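Local coordinates for protein BWI-1=PROTEASE inhibitor/trypsin inhibitor (Fagopyrum esculentum, PDB 3RDY) that inhibits trypsin as a buckwheat member of the potato-type family of serine protease inhibitors, at residues Pro54-Val66 and Gly70-Met79. Residues are numbered along the deposited sequence; the frame is centred on the assembly and turned at random.
Sequences PRDLRCDRVWVFV and GVVVDTPVVM
Arg61 holds the C-terminal carboxylate of Met79 side-on. Its NE gives an almost straight bond (178°) to Met79 O, 2.9 Å away in the guanidinium plane, while NH1 makes a salt bridge of 2.8 Å to Met79 OXT, tilted from that plane. With CG anti to the backbone N (chi1 173°) and the side chain bent at chi3, NE and NH1 face Met79 while NH1 and NH2 meet Asp56 OD2. Arg58 N adds a second donor to Met79 OXT (2.9 Å). A leucine in place of Arg61 would probably leave the Met79 and Asp56 carboxylates without their shared positive mate.

Backbone bonds are sparse: Met79 N to Arg61 O at one end, Val73 N to Phe65 O (2.9 Å) at the other. Between them waters bridge the two segments, one joining Trp63 O to Val77 N, another linking Trp63 N with Val77 O and Met79 O.

Among apolar contacts, Val62 CG1 meets Pro76 CB (3.6 Å) and Val64 CG1 meets Val72 CG2 (3.7 Å); helix 28-38 touches all four residues.

Charge thus ties the C-terminus to the chain entering strand 61-66, consistent with bracing the protease-binding loop of this family; backbone bonds, waters and apolar side chains fasten the rest.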
ATOM      1  N   PRO A  54       1.130 -13.327   2.291  1.00 28.78           N
ATOM      2  CA  PRO A  54       1.588 -14.405   1.396  1.00 28.10           C
ATOM      3  C   PRO A  54       2.814 -14.002   0.599  1.00 30.76           C
ATOM      4  O   PRO A  54       3.006 -12.825   0.254  1.00 33.85           O
ATOM      5  CB  PRO A  54       0.384 -14.652   0.461  1.00 30.54           C
ATOM      6  CG  PRO A  54      -0.742 -13.873   0.989  1.00 28.59           C
ATOM      7  CD  PRO A  54      -0.211 -12.825   1.947  1.00 27.83           C
ATOM      8  N   ARG A  55       3.669 -14.973   0.316  1.00 29.43           N
ATOM      9  CA  ARG A  55       4.896 -14.702  -0.387  1.00 31.36           C
ATOM     10  C   ARG A  55       4.733 -14.877  -1.909  1.00 30.51           C
ATOM     11  O   ARG A  55       5.560 -15.502  -2.541  1.00 34.56           O
ATOM     12  CB  ARG A  55       6.018 -15.610   0.143  1.00 37.59           C
ATOM     13  CG  ARG A  55       6.445 -15.311   1.589  1.00 38.63           C
ATOM     14  CD  ARG A  55       7.548 -16.275   2.074  1.00 39.75           C
ATOM     15  N   ASP A  56       3.638 -14.386  -2.478  1.00 33.59           N
ATOM     16  CA  ASP A  56       3.508 -14.345  -3.941  1.00 32.99           C
ATOM     17  C   ASP A  56       3.655 -12.924  -4.466  1.00 30.47           C
ATOM     18  O   ASP A  56       3.701 -11.971  -3.686  1.00 28.05           O
ATOM     19  CB  ASP A  56       2.223 -15.044  -4.455  1.00 32.78           C
ATOM     20  CG  ASP A  56       0.926 -14.546  -3.781  1.00 38.49           C
ATOM     21  OD1 ASP A  56      -0.079 -15.286  -3.817  1.00 43.55           O
ATOM     22  OD2 ASP A  56       0.877 -13.425  -3.223  1.00 32.76           O
ATOM     23  N   LEU A  57       3.787 -12.784  -5.782  1.00 29.26           N
ATOM     24  CA  LEU A  57       3.947 -11.474  -6.410  1.00 26.99           C
ATOM     25  C   LEU A  57       2.733 -11.199  -7.259  1.00 27.75           C
ATOM     26  O   LEU A  57       2.354 -12.049  -8.065  1.00 28.89           O
ATOM     27  CB  LEU A  57       5.168 -11.457  -7.348  1.00 30.27           C
ATOM     28  CG  LEU A  57       6.590 -11.333  -6.855  1.00 31.81           C
ATOM     29  CD1 LEU A  57       7.518 -11.386  -8.061  1.00 30.64           C
ATOM     30  CD2 LEU A  57       6.775 -10.034  -6.104  1.00 29.07           C
ATOM     31  N   ARG A  58       2.140 -10.013  -7.103  1.00 25.57           N
ATOM     32  CA  ARG A  58       0.974  -9.619  -7.869  1.00 26.41           C
ATOM     33  C   ARG A  58       1.146  -8.220  -8.407  1.00 26.75           C
ATOM     34  O   ARG A  58       1.917  -7.428  -7.858  1.00 28.62           O
ATOM     35  CB  ARG A  58      -0.294  -9.726  -6.995  1.00 25.26           C
ATOM     36  CG  ARG A  58      -0.570 -11.152  -6.470  1.00 27.45           C
ATOM     37  CD  ARG A  58      -1.883 -11.220  -5.678  1.00 26.73           C
ATOM     38  NE  ARG A  58      -3.043 -10.864  -6.515  1.00 28.99           N
ATOM     39  CZ  ARG A  58      -4.172 -11.575  -6.594  1.00 28.46           C
ATOM     40  NH1 ARG A  58      -5.175 -11.167  -7.367  1.00 28.61           N
ATOM     41  NH2 ARG A  58      -4.303 -12.685  -5.887  1.00 28.23           N
ATOM     42  N   CYS A  59       0.429  -7.902  -9.482  1.00 26.81           N
ATOM     43  CA  CYS A  59       0.460  -6.539 -10.025  1.00 27.58           C
ATOM     44  C   CYS A  59      -0.754  -5.724  -9.624  1.00 25.46           C
ATOM     45  O   CYS A  59      -0.872  -4.589 -10.025  1.00 27.23           O
ATOM     46  CB  CYS A  59       0.562  -6.559 -11.562  1.00 30.23           C
ATOM     47  SG  CYS A  59       2.195  -7.126 -12.110  1.00 33.63           S
ATOM     48  N   ASP A  60      -1.647  -6.314  -8.825  1.00 24.86           N
ATOM     49  CA  ASP A  60      -2.943  -5.699  -8.513  1.00 25.32           C
ATOM     50  C   ASP A  60      -3.132  -5.528  -6.997  1.00 26.22           C
ATOM     51  O   ASP A  60      -4.255  -5.391  -6.508  1.00 25.48           O
ATOM     52  CB  ASP A  60      -4.096  -6.553  -9.093  1.00 25.36           C
ATOM     53  CG  ASP A  60      -4.123  -7.983  -8.545  1.00 31.02           C
ATOM     54  OD1 ASP A  60      -3.293  -8.328  -7.680  1.00 30.41           O
ATOM     55  OD2 ASP A  60      -4.982  -8.794  -8.981  1.00 30.39           O
ATOM     56  N   ARG A  61      -2.026  -5.501  -6.256  1.00 24.51           N
ATOM     57  CA  ARG A  61      -2.142  -5.510  -4.793  1.00 23.75           C
ATOM     58  C   ARG A  61      -1.093  -4.579  -4.205  1.00 23.55           C
ATOM     59  O   ARG A  61       0.056  -4.626  -4.609  1.00 23.04           O
ATOM     60  CB  ARG A  61      -1.898  -6.927  -4.284  1.00 22.46           C
ATOM     61  CG  ARG A  61      -1.821  -7.052  -2.732  1.00 24.69           C
ATOM     62  CD  ARG A  61      -1.667  -8.511  -2.280  1.00 23.54           C
ATOM     63  NE  ARG A  61      -0.351  -9.028  -2.664  1.00 22.29           N
ATOM     64  CZ  ARG A  61      -0.017 -10.313  -2.713  1.00 26.10           C
ATOM     65  NH1 ARG A  61       1.209 -10.656  -3.090  1.00 25.07           N
ATOM     66  NH2 ARG A  61      -0.876 -11.257  -2.338  1.00 27.26           N
ATOM     67  N   VAL A  62      -1.494  -3.766  -3.231  1.00 22.77           N
ATOM     68  CA  VAL A  62      -0.573  -2.880  -2.533  1.00 20.93           C
ATOM     69  C   VAL A  62      -0.845  -3.009  -1.025  1.00 20.80           C
ATOM     70  O   VAL A  62      -1.889  -2.559  -0.536  1.00 20.63           O
ATOM     71  CB  VAL A  62      -0.750  -1.390  -2.937  1.00 23.10           C
ATOM     72  CG1 VAL A  62       0.157  -0.492  -2.089  1.00 20.52           C
ATOM     73  CG2 VAL A  62      -0.423  -1.142  -4.429  1.00 24.81           C
ATOM     74  N   TRP A  63       0.076  -3.627  -0.301  1.00 19.83           N
ATOM     75  CA  TRP A  63      -0.037  -3.683   1.166  1.00 22.04           C
ATOM     76  C   TRP A  63       0.250  -2.301   1.716  1.00 21.96           C
ATOM     77  O   TRP A  63       1.226  -1.660   1.325  1.00 23.54           O
ATOM     78  CB  TRP A  63       0.978  -4.659   1.775  1.00 22.95           C
ATOM     79  CG  TRP A  63       0.849  -6.079   1.314  1.00 22.13           C
ATOM     80  CD1 TRP A  63       1.772  -6.796   0.601  1.00 22.75           C
ATOM     81  CD2 TRP A  63      -0.273  -6.947   1.512  1.00 23.78           C
ATOM     82  NE1 TRP A  63       1.294  -8.064   0.350  1.00 26.76           N
ATOM     83  CE2 TRP A  63       0.047  -8.186   0.905  1.00 24.39           C
ATOM     84  CE3 TRP A  63      -1.503  -6.809   2.169  1.00 27.29           C
ATOM     85  CZ2 TRP A  63      -0.837  -9.274   0.916  1.00 25.63           C
ATOM     86  CZ3 TRP A  63      -2.377  -7.891   2.176  1.00 28.14           C
ATOM     87  CH2 TRP A  63      -2.030  -9.108   1.559  1.00 27.61           C
ATOM     88  N   VAL A  64      -0.575  -1.864   2.654  1.00 21.59           N
ATOM     89  CA  VAL A  64      -0.422  -0.560   3.280  1.00 20.79           C
ATOM     90  C   VAL A  64      -0.252  -0.778   4.780  1.00 21.65           C
ATOM     91  O   VAL A  64      -1.232  -0.986   5.503  1.00 22.89           O
ATOM     92  CB  VAL A  64      -1.645   0.368   2.936  1.00 22.38           C
ATOM     93  CG1 VAL A  64      -1.567   1.719   3.664  1.00 20.48           C
ATOM     94  CG2 VAL A  64      -1.722   0.598   1.408  1.00 20.29           C
ATOM     95  N   PHE A  65       1.002  -0.777   5.229  1.00 21.99           N
ATOM     96  CA  PHE A  65       1.311  -1.156   6.611  1.00 20.53           C
ATOM     97  C   PHE A  65       1.282   0.064   7.514  1.00 22.01           C
ATOM     98  O   PHE A  65       1.988   1.050   7.257  1.00 23.01           O
ATOM     99  CB  PHE A  65       2.685  -1.785   6.694  1.00 21.23           C
ATOM    100  CG  PHE A  65       2.773  -3.138   6.071  1.00 21.34           C
ATOM    101  CD1 PHE A  65       2.098  -4.217   6.637  1.00 23.42           C
ATOM    102  CD2 PHE A  65       3.535  -3.336   4.919  1.00 23.82           C
ATOM    103  CE1 PHE A  65       2.185  -5.473   6.053  1.00 23.83           C
ATOM    104  CE2 PHE A  65       3.618  -4.579   4.333  1.00 27.56           C
ATOM    105  CZ  PHE A  65       2.950  -5.643   4.904  1.00 25.87           C
ATOM    106  N   VAL A  66       0.504  -0.027   8.588  1.00 21.95           N
ATOM    107  CA  VAL A  66       0.315   1.107   9.488  1.00 22.19           C
ATOM    108  C   VAL A  66       0.751   0.816  10.925  1.00 23.68           C
ATOM    109  O   VAL A  66       0.733  -0.338  11.391  1.00 22.74           O
ATOM    110  CB  VAL A  66      -1.176   1.586   9.468  1.00 21.14           C
ATOM    111  CG1 VAL A  66      -1.551   2.148   8.065  1.00 22.55           C
ATOM    112  CG2 VAL A  66      -2.120   0.433   9.867  1.00 24.67           C
ATOM    113  N   GLY A  70      -2.573   4.063  13.229  1.00 27.59           N
ATOM    114  CA  GLY A  70      -3.249   4.001  11.938  1.00 26.80           C
ATOM    115  C   GLY A  70      -2.526   4.752  10.830  1.00 23.77           C
ATOM    116  O   GLY A  70      -3.096   5.021   9.762  1.00 23.52           O
ATOM    117  N   VAL A  71      -1.270   5.103  11.086  1.00 22.24           N
ATOM    118  CA  VAL A  71      -0.494   5.874  10.120  1.00 23.71           C
ATOM    119  C   VAL A  71       0.482   4.981   9.343  1.00 22.53           C
ATOM    120  O   VAL A  71       1.144   4.109   9.925  1.00 22.02           O
ATOM    121  CB  VAL A  71       0.247   7.022  10.806  1.00 24.65           C
ATOM    122  CG1 VAL A  71       1.229   7.709   9.823  1.00 24.78           C
ATOM    123  CG2 VAL A  71      -0.796   8.040  11.392  1.00 24.72           C
ATOM    124  N   VAL A  72       0.598   5.230   8.043  1.00 20.83           N
ATOM    125  CA  VAL A  72       1.496   4.437   7.188  1.00 20.88           C
ATOM    126  C   VAL A  72       2.958   4.539   7.641  1.00 22.94           C
ATOM    127  O   VAL A  72       3.506   5.637   7.781  1.00 22.83           O
ATOM    128  CB  VAL A  72       1.387   4.873   5.706  1.00 21.75           C
ATOM    129  CG1 VAL A  72       2.327   4.056   4.821  1.00 20.56           C
ATOM    130  CG2 VAL A  72      -0.073   4.775   5.218  1.00 23.10           C
ATOM    131  N   VAL A  73       3.593   3.385   7.867  1.00 21.97           N
ATOM    132  CA  VAL A  73       4.983   3.396   8.325  1.00 23.14           C
ATOM    133  C   VAL A  73       5.959   2.727   7.377  1.00 25.47           C
ATOM    134  O   VAL A  73       7.163   2.923   7.523  1.00 25.93           O
ATOM    135  CB  VAL A  73       5.153   2.712   9.708  1.00 25.72           C
ATOM    136  CG1 VAL A  73       4.586   3.590  10.790  1.00 31.29           C
ATOM    137  CG2 VAL A  73       4.517   1.341   9.691  1.00 25.96           C
ATOM    138  N   ASP A  74       5.463   1.904   6.450  1.00 24.06           N
ATOM    139  CA  ASP A  74       6.303   1.332   5.394  1.00 23.23           C
ATOM    140  C   ASP A  74       5.878   1.903   4.050  1.00 23.75           C
ATOM    141  O   ASP A  74       4.698   2.174   3.840  1.00 23.06           O
ATOM    142  CB  ASP A  74       6.148  -0.191   5.325  1.00 22.94           C
ATOM    143  CG  ASP A  74       6.624  -0.877   6.582  1.00 28.73           C
ATOM    144  OD1 ASP A  74       6.056  -1.920   6.965  1.00 27.32           O
ATOM    145  OD2 ASP A  74       7.574  -0.366   7.187  1.00 27.72           O
ATOM    146  N   THR A  75       6.828   2.053   3.134  1.00 23.91           N
ATOM    147  CA  THR A  75       6.505   2.527   1.784  1.00 24.74           C
ATOM    148  C   THR A  75       5.568   1.553   1.071  1.00 21.90           C
ATOM    149  O   THR A  75       5.950   0.397   0.831  1.00 22.33           O
ATOM    150  CB  THR A  75       7.770   2.672   0.917  1.00 24.85           C
ATOM    151  OG1 THR A  75       8.645   3.638   1.513  1.00 26.14           O
ATOM    152  CG2 THR A  75       7.369   3.154  -0.505  1.00 24.67           C
ATOM    153  N   PRO A  76       4.340   2.003   0.717  1.00 20.67           N
ATOM    154  CA  PRO A  76       3.468   1.075  -0.021  1.00 22.42           C
ATOM    155  C   PRO A  76       4.027   0.832  -1.435  1.00 21.55           C
ATOM    156  O   PRO A  76       4.467   1.779  -2.104  1.00 22.55           O
ATOM    157  CB  PRO A  76       2.111   1.806  -0.067  1.00 19.78           C
ATOM    158  CG  PRO A  76       2.172   2.815   1.078  1.00 21.34           C
ATOM    159  CD  PRO A  76       3.633   3.235   1.127  1.00 23.83           C
ATOM    160  N   VAL A  77       4.022  -0.428  -1.859  1.00 22.15           N
ATOM    161  CA  VAL A  77       4.486  -0.804  -3.185  1.00 21.69           C
ATOM    162  C   VAL A  77       3.549  -1.848  -3.794  1.00 21.99           C
ATOM    163  O   VAL A  77       2.833  -2.549  -3.084  1.00 21.65           O
ATOM    164  CB  VAL A  77       5.936  -1.355  -3.168  1.00 24.11           C
ATOM    165  CG1 VAL A  77       6.931  -0.294  -2.576  1.00 23.46           C
ATOM    166  CG2 VAL A  77       5.994  -2.657  -2.422  1.00 24.12           C
ATOM    167  N   VAL A  78       3.532  -1.937  -5.112  1.00 22.88           N
ATOM    168  CA  VAL A  78       2.770  -3.003  -5.759  1.00 22.26           C
ATOM    169  C   VAL A  78       3.539  -4.305  -5.605  1.00 23.98           C
ATOM    170  O   VAL A  78       4.675  -4.423  -6.051  1.00 23.72           O
ATOM    171  CB  VAL A  78       2.522  -2.716  -7.244  1.00 25.67           C
ATOM    172  CG1 VAL A  78       1.784  -3.873  -7.876  1.00 25.96           C
ATOM    173  CG2 VAL A  78       1.716  -1.410  -7.405  1.00 26.51           C
ATOM    174  N   MET A  79       2.923  -5.285  -4.952  1.00 26.27           N
ATOM    175  CA  MET A  79       3.578  -6.565  -4.725  1.00 25.60           C
ATOM    176  C   MET A  79       2.556  -7.546  -4.199  1.00 25.41           C
ATOM    177  O   MET A  79       1.715  -7.161  -3.368  1.00 25.00           O
ATOM    178  CB  MET A  79       4.738  -6.425  -3.728  1.00 21.80           C
ATOM    179  CG  MET A  79       5.339  -7.771  -3.338  1.00 28.85           C
ATOM    180  SD  MET A  79       6.974  -7.647  -2.605  1.00 31.35           S
ATOM    181  CE  MET A  79       7.891  -7.170  -4.069  1.00 31.62           C
ATOM    182  OXT MET A  79       2.562  -8.722  -4.567  1.00 26.04           O
TER
HETATM  183  O   HOH W   1       3.406  -2.584   0.034  1.00 23.01           O
HETATM  184  O   HOH W   2       2.190  -4.855  -1.775  1.00 24.05           O
HETATM  185  O   HOH W   3       3.087  -0.090   3.360  1.00 24.24           O